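Dihydrodipicolinate synthase (Rhodopseudomonas palustris, PDB 3DZ1) belongs to the DapA family of TIM-barrel lyases and probably condenses pyruvate with aspartate semialdehyde to give 4-hydroxy-tetrahydrodipicolinate in lysine biosynthesis. Local coordinates at the interface of chains A and B. Sequence-based numbering; all coordinates share one arbitrary frame. Chains: chain A/B, Dihydrodipicolinate synthase.

The interface of chains A and B. Residues chain A 253-254, 294, 297-298; chain B 206-207, 238, 242.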
# COMPACT_ATOMS: atom_id res chain seq x y z
N ARG A 253 8.97 13.90 -20.29
CA ARG A 253 9.39 13.23 -19.07
C ARG A 253 9.55 14.17 -17.89
O ARG A 253 9.33 13.77 -16.75
CB ARG A 253 10.67 12.42 -19.30
CG ARG A 253 11.89 13.21 -19.66
CD ARG A 253 12.63 13.74 -18.43
NE ARG A 253 13.42 14.90 -18.83
CZ ARG A 253 14.71 15.05 -18.59
NH1 ARG A 253 15.40 14.13 -17.94
NH2 ARG A 253 15.32 16.15 -19.03
N TYR A 254 9.92 15.42 -18.14
CA TYR A 254 10.08 16.37 -17.04
C TYR A 254 8.71 16.65 -16.42
O TYR A 254 8.57 16.73 -15.20
CB TYR A 254 10.70 17.69 -17.53
CG TYR A 254 11.26 18.54 -16.40
CD1 TYR A 254 12.60 18.46 -16.04
CD2 TYR A 254 10.43 19.39 -15.66
CE1 TYR A 254 13.11 19.20 -14.96
CE2 TYR A 254 10.93 20.12 -14.58
CZ TYR A 254 12.27 20.03 -14.24
OH TYR A 254 12.76 20.74 -13.17
N GLU A 294 15.11 25.21 -15.72
CA GLU A 294 15.29 23.91 -16.37
C GLU A 294 14.20 23.69 -17.41
O GLU A 294 14.47 23.21 -18.51
CB GLU A 294 15.28 22.78 -15.33
CG GLU A 294 16.37 22.95 -14.27
CD GLU A 294 16.32 21.89 -13.19
OE1 GLU A 294 15.20 21.53 -12.76
OE2 GLU A 294 17.40 21.43 -12.76
N TYR A 297 14.90 25.81 -20.31
CA TYR A 297 15.98 25.25 -21.11
C TYR A 297 15.43 24.22 -22.09
O TYR A 297 15.76 24.23 -23.28
CB TYR A 297 17.03 24.59 -20.21
CG TYR A 297 18.22 24.04 -20.97
CD1 TYR A 297 19.09 24.89 -21.66
CD2 TYR A 297 18.48 22.68 -21.00
CE1 TYR A 297 20.19 24.39 -22.36
CE2 TYR A 297 19.57 22.16 -21.70
CZ TYR A 297 20.42 23.02 -22.38
OH TYR A 297 21.51 22.51 -23.05
N LEU A 298 14.58 23.33 -21.59
CA LEU A 298 13.98 22.30 -22.44
C LEU A 298 13.14 22.95 -23.54
O LEU A 298 13.17 22.52 -24.69
CB LEU A 298 13.12 21.36 -21.60
CG LEU A 298 13.86 20.52 -20.56
CD1 LEU A 298 12.87 19.64 -19.81
CD2 LEU A 298 14.92 19.66 -21.25
N ASP B 206 20.43 14.12 -16.63
CA ASP B 206 20.86 15.38 -17.21
C ASP B 206 20.77 16.53 -16.22
O ASP B 206 21.73 17.29 -16.06
CB ASP B 206 20.06 15.67 -18.49
CG ASP B 206 18.56 15.74 -18.26
OD1 ASP B 206 18.04 15.11 -17.32
OD2 ASP B 206 17.88 16.42 -19.06
N PHE B 207 19.64 16.66 -15.54
CA PHE B 207 19.47 17.74 -14.59
C PHE B 207 20.04 17.40 -13.21
O PHE B 207 20.41 18.30 -12.46
CB PHE B 207 17.99 18.12 -14.49
CG PHE B 207 17.49 18.87 -15.70
CD1 PHE B 207 17.99 20.14 -16.00
CD2 PHE B 207 16.54 18.31 -16.55
CE1 PHE B 207 17.56 20.83 -17.13
CE2 PHE B 207 16.10 19.00 -17.68
CZ PHE B 207 16.61 20.26 -17.97
N ARG B 238 26.86 22.12 -21.14
CA ARG B 238 25.43 21.86 -21.06
C ARG B 238 24.76 21.34 -22.33
O ARG B 238 24.06 20.33 -22.29
CB ARG B 238 24.68 23.12 -20.59
CG ARG B 238 23.34 22.80 -19.94
CD ARG B 238 22.55 24.05 -19.55
NE ARG B 238 21.44 23.71 -18.66
CZ ARG B 238 20.48 24.55 -18.29
NH1 ARG B 238 20.46 25.79 -18.75
NH2 ARG B 238 19.53 24.14 -17.46
N HIS B 242 23.33 17.56 -22.75
CA HIS B 242 21.91 17.33 -23.04
C HIS B 242 21.66 16.73 -24.42
O HIS B 242 20.69 16.00 -24.61
CB HIS B 242 21.13 18.63 -22.87
CG HIS B 242 20.83 18.97 -21.45
ND1 HIS B 242 19.64 18.61 -20.84
CD2 HIS B 242 21.57 19.58 -20.50
CE1 HIS B 242 19.68 18.99 -19.57
NE2 HIS B 242 20.84 19.58 -19.34
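A:Tyr297, on the C-terminal helix 289-301, lays one face against B:Arg238 and turns its CE2 edge to B:His242; a flat ring can serve both. Followed outward, its CB lies near B:Arg238 NH2, and CG sits 3.5 Å from B:Arg238 CZ, over the guanidinium, which stacks 12° from parallel. CD1 lies 3.3 Å from B:Arg238 NH1, and CD2 near its CZ and NE. CE1 and CZ meet B:Arg238 CD, CE2 points into the B:His242 imidazole face, 3.4 Å from its CG, and OH ends beside B:Arg238 CG and backbone carbonyl. CG anti to the backbone N (chi1 -177°) carries the ring toward chain B, opposite in direction to the extended arginine, whose NE makes a cation-pi contact. A leucine in place of A:Tyr297 would probably leave this guanidinium without its aromatic platform and the imidazole face without its edge partner.

B:Phe207 suits its slot because a flat apolar ring packs from several directions. Over one face lie A:Glu294 CB, toward CE1 (CH-pi), and the CD1-CE1 edge of A:Tyr254, planes 80° apart. A:Leu298 CD2 reaches the rim, 3.7 Å from B:Phe207 CZ. A:Tyr254 OH donates to A:Glu294 OE1 (2.6 Å), tying two chain A helices together. A:Arg253's paired N-H groups match B:Asp206's oppositely charged oxygens: NH1-OD1 (2.9 Å) and NH2-OD2 (2.6 Å, also a salt bridge) form a twisted two-pronged grip. Repeated by two-fold symmetry, the patch probably helps hold two subunits as a dimer within the deposited tetramer.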